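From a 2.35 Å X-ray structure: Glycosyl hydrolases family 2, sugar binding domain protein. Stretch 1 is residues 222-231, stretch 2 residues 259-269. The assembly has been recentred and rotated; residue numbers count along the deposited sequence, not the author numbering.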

# COMPACT_ATOMS: atom_id res chain seq x y z
N ILE A 222 41.61 -10.26 32.91
CA ILE A 222 40.95 -10.54 31.64
C ILE A 222 40.62 -12.01 31.64
O ILE A 222 41.49 -12.85 31.40
CB ILE A 222 41.82 -10.18 30.43
CG1 ILE A 222 42.38 -8.77 30.55
CG2 ILE A 222 41.02 -10.34 29.14
CD1 ILE A 222 43.41 -8.43 29.48
N SER A 223 39.36 -12.35 31.87
CA SER A 223 38.89 -13.71 31.66
C SER A 223 38.35 -13.82 30.24
O SER A 223 37.57 -12.98 29.80
CB SER A 223 37.84 -14.09 32.70
OG SER A 223 37.19 -15.29 32.34
N ILE A 224 38.79 -14.85 29.51
CA ILE A 224 38.42 -15.02 28.11
C ILE A 224 37.91 -16.44 27.90
O ILE A 224 38.63 -17.41 28.14
CB ILE A 224 39.60 -14.74 27.17
CG1 ILE A 224 40.00 -13.28 27.27
CG2 ILE A 224 39.24 -15.06 25.75
CD1 ILE A 224 41.04 -12.88 26.28
N ASP A 225 36.66 -16.55 27.44
CA ASP A 225 36.03 -17.83 27.14
C ASP A 225 35.78 -17.92 25.65
O ASP A 225 35.20 -17.01 25.05
CB ASP A 225 34.72 -17.99 27.91
CG ASP A 225 34.89 -17.80 29.40
OD1 ASP A 225 35.88 -18.32 29.95
OD2 ASP A 225 34.05 -17.11 30.02
N ILE A 226 36.19 -19.04 25.05
CA ILE A 226 36.17 -19.22 23.61
C ILE A 226 35.50 -20.54 23.28
O ILE A 226 35.88 -21.59 23.82
CB ILE A 226 37.59 -19.19 23.02
CG1 ILE A 226 38.18 -17.79 23.16
CG2 ILE A 226 37.57 -19.63 21.55
CD1 ILE A 226 39.42 -17.59 22.35
N ALA A 227 34.53 -20.51 22.37
CA ALA A 227 33.79 -21.69 21.95
C ALA A 227 33.97 -21.91 20.45
O ALA A 227 33.97 -20.95 19.67
CB ALA A 227 32.31 -21.55 22.28
N PHE A 228 34.11 -23.17 20.05
CA PHE A 228 34.38 -23.55 18.67
C PHE A 228 33.23 -24.35 18.08
O PHE A 228 32.67 -25.23 18.73
CB PHE A 228 35.68 -24.37 18.56
CG PHE A 228 36.93 -23.58 18.77
CD1 PHE A 228 37.51 -23.49 20.03
CD2 PHE A 228 37.54 -22.92 17.71
CE1 PHE A 228 38.67 -22.75 20.23
CE2 PHE A 228 38.70 -22.18 17.90
CZ PHE A 228 39.26 -22.10 19.17
N GLY A 229 32.90 -24.04 16.82
CA GLY A 229 32.00 -24.86 16.03
C GLY A 229 32.77 -25.80 15.13
O GLY A 229 33.93 -25.56 14.78
N GLY A 230 32.12 -26.87 14.72
CA GLY A 230 32.86 -28.01 14.25
C GLY A 230 33.27 -28.82 15.45
O GLY A 230 32.83 -28.57 16.58
N LEU A 231 34.16 -29.79 15.21
CA LEU A 231 34.54 -30.82 16.19
C LEU A 231 33.39 -31.80 16.42
O LEU A 231 33.39 -32.92 15.89
CB LEU A 231 34.96 -30.20 17.53
CG LEU A 231 35.81 -28.94 17.43
CD1 LEU A 231 36.06 -28.30 18.79
CD2 LEU A 231 37.10 -29.29 16.74
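Stretch 2, residues 259-269: ELTEISSYQIS

How does stretch 2 approach its partner before it becomes a strand? Glu259 stays out of reach of stretch 1, and contact begins with Leu260. Its CA-to-CB bond points sideways, but its t, t side chain brings CD2 over the face of the Phe228 ring, 4.0 Å from the ring centroid and 14° off the normal, a CH-pi contact. The same Leu260 CD2 lies 3.9 Å from Leu231 CD1, so one methyl group meets both residues. The CA-to-CB bond of Thr261 points away, yet its backbone O comes within 3.3 Å of Phe228 CD1.

Where does the backbone pairing start? It starts at Glu262, whose phi/psi of -54/-47 departs from the extended values that follow. Its O accepts a hydrogen bond from Phe228 N at 2.9 Å and also receives a CA-H...O contact from Ala227 CA at 3.4 Å, while Leu231 CD1 packs 3.6 Å from Glu262 CA. From Ile263 to Ser269 the chain is a strand, antiparallel to strand 222-229, with 164° between their N-to-C directions and a closest approach of 4.6 Å between axes.

What holds the first half of this strand in register? Ile263 faces Ala227 in a non-hydrogen-bonded pair, CA to CA 4.6 Å; with chi1 t and chi2 p, Ile263 CD1 lies 3.7 Å from Ala227 CB and 3.2 Å from Ile226 O. Ser264 then pairs with Ile226 through two hydrogen bonds, Ser264 N to Ile226 O at 3.0 Å and Ile226 N to Ser264 O at 3.2 Å. Its side chain lies on the opposite side of the sheet from that of Ile263, and Ser264 OG sits near the plane of the Phe228 ring, at its edge, 4.3 Å from CE1. Ser265 returns to the side of Ile263 and pairs with Asp225, where Ser265 OG and Asp225 OD1 are 3.1 Å apart.

Does the same alternation carry on to the end? It does as far as Ile268. Tyr266 and Ile224 exchange hydrogen bonds, Ile224 N to Tyr266 O at 2.7 Å and Tyr266 N to Ile224 O at 2.9 Å. Gln267 lies across from Ser223, with CA atoms 4.3 Å apart, and Gln267 CA makes a CA-H...O contact of 3.2 Å to Ile222 O. Ile268 forms the last pair within these stretches, with Ile268 N to Ile222 O at 2.9 Å and Ile222 N to Ile268 O at 3.0 Å. On the side shared with Tyr266, Ile268 CD1 meets Ile224 CD1 at 4.3 Å. The CA-to-CB bond of Ser269 points away, and the residue makes no contact with stretch 1.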

# COMPACT_ATOMS: atom_id res chain seq x y z
N GLU A 259 45.92 -25.36 23.04
CA GLU A 259 45.35 -26.45 22.28
C GLU A 259 43.87 -26.18 21.99
O GLU A 259 43.15 -25.60 22.80
CB GLU A 259 45.50 -27.78 23.03
CG GLU A 259 45.24 -29.00 22.16
CD GLU A 259 45.07 -30.29 22.96
OE1 GLU A 259 45.15 -31.38 22.35
OE2 GLU A 259 44.86 -30.21 24.19
N LEU A 260 43.44 -26.61 20.81
CA LEU A 260 42.07 -26.37 20.36
C LEU A 260 41.15 -27.36 21.05
O LEU A 260 41.20 -28.56 20.76
CB LEU A 260 42.00 -26.50 18.84
CG LEU A 260 40.83 -25.90 18.06
CD1 LEU A 260 41.09 -26.09 16.58
CD2 LEU A 260 39.47 -26.51 18.44
N THR A 261 40.30 -26.87 21.95
CA THR A 261 39.27 -27.68 22.59
C THR A 261 37.94 -26.93 22.53
O THR A 261 37.92 -25.70 22.48
CB THR A 261 39.63 -28.02 24.04
OG1 THR A 261 38.66 -28.94 24.56
CG2 THR A 261 39.66 -26.79 24.90
N GLU A 262 36.84 -27.69 22.55
CA GLU A 262 35.54 -27.15 22.14
C GLU A 262 35.19 -25.89 22.92
O GLU A 262 34.77 -24.88 22.34
CB GLU A 262 34.42 -28.18 22.30
CG GLU A 262 33.10 -27.64 21.74
CD GLU A 262 31.90 -28.53 21.98
OE1 GLU A 262 31.44 -29.17 21.00
OE2 GLU A 262 31.41 -28.59 23.13
N ILE A 263 35.36 -25.92 24.24
CA ILE A 263 35.28 -24.71 25.04
C ILE A 263 36.57 -24.58 25.82
O ILE A 263 37.12 -25.58 26.32
CB ILE A 263 34.04 -24.70 25.96
CG1 ILE A 263 33.87 -23.34 26.65
CG2 ILE A 263 34.10 -25.84 26.97
CD1 ILE A 263 33.34 -22.22 25.74
N SER A 264 37.09 -23.36 25.88
CA SER A 264 38.36 -23.05 26.52
C SER A 264 38.17 -21.83 27.41
O SER A 264 37.19 -21.09 27.28
CB SER A 264 39.45 -22.77 25.49
OG SER A 264 39.32 -23.62 24.36
N SER A 265 39.12 -21.62 28.32
CA SER A 265 39.06 -20.47 29.20
C SER A 265 40.48 -20.08 29.56
O SER A 265 41.35 -20.94 29.73
CB SER A 265 38.24 -20.76 30.46
OG SER A 265 36.94 -21.20 30.11
N TYR A 266 40.71 -18.77 29.66
CA TYR A 266 42.03 -18.22 29.89
C TYR A 266 41.86 -16.96 30.71
O TYR A 266 40.91 -16.21 30.50
CB TYR A 266 42.75 -17.91 28.57
CG TYR A 266 42.68 -19.06 27.59
CD1 TYR A 266 41.63 -19.17 26.68
CD2 TYR A 266 43.64 -20.06 27.60
CE1 TYR A 266 41.56 -20.22 25.80
CE2 TYR A 266 43.57 -21.12 26.73
CZ TYR A 266 42.53 -21.20 25.83
OH TYR A 266 42.45 -22.26 24.94
N GLN A 267 42.77 -16.75 31.67
CA GLN A 267 42.69 -15.56 32.51
C GLN A 267 44.06 -14.91 32.61
O GLN A 267 45.02 -15.53 33.07
CB GLN A 267 42.14 -15.90 33.89
CG GLN A 267 41.62 -14.66 34.59
CD GLN A 267 41.23 -14.95 36.00
OE1 GLN A 267 41.82 -14.42 36.94
NE2 GLN A 267 40.23 -15.81 36.18
N ILE A 268 44.13 -13.65 32.19
CA ILE A 268 45.37 -12.91 32.04
C ILE A 268 45.40 -11.81 33.09
O ILE A 268 44.36 -11.26 33.48
CB ILE A 268 45.49 -12.35 30.60
CG1 ILE A 268 45.72 -13.50 29.61
CG2 ILE A 268 46.59 -11.31 30.50
CD1 ILE A 268 44.59 -13.74 28.63
N SER A 269 46.60 -11.52 33.58
CA SER A 269 46.85 -10.54 34.63
C SER A 269 47.35 -9.24 34.00
O SER A 269 47.93 -9.25 32.92
CB SER A 269 47.88 -11.08 35.62
OG SER A 269 48.84 -11.94 34.99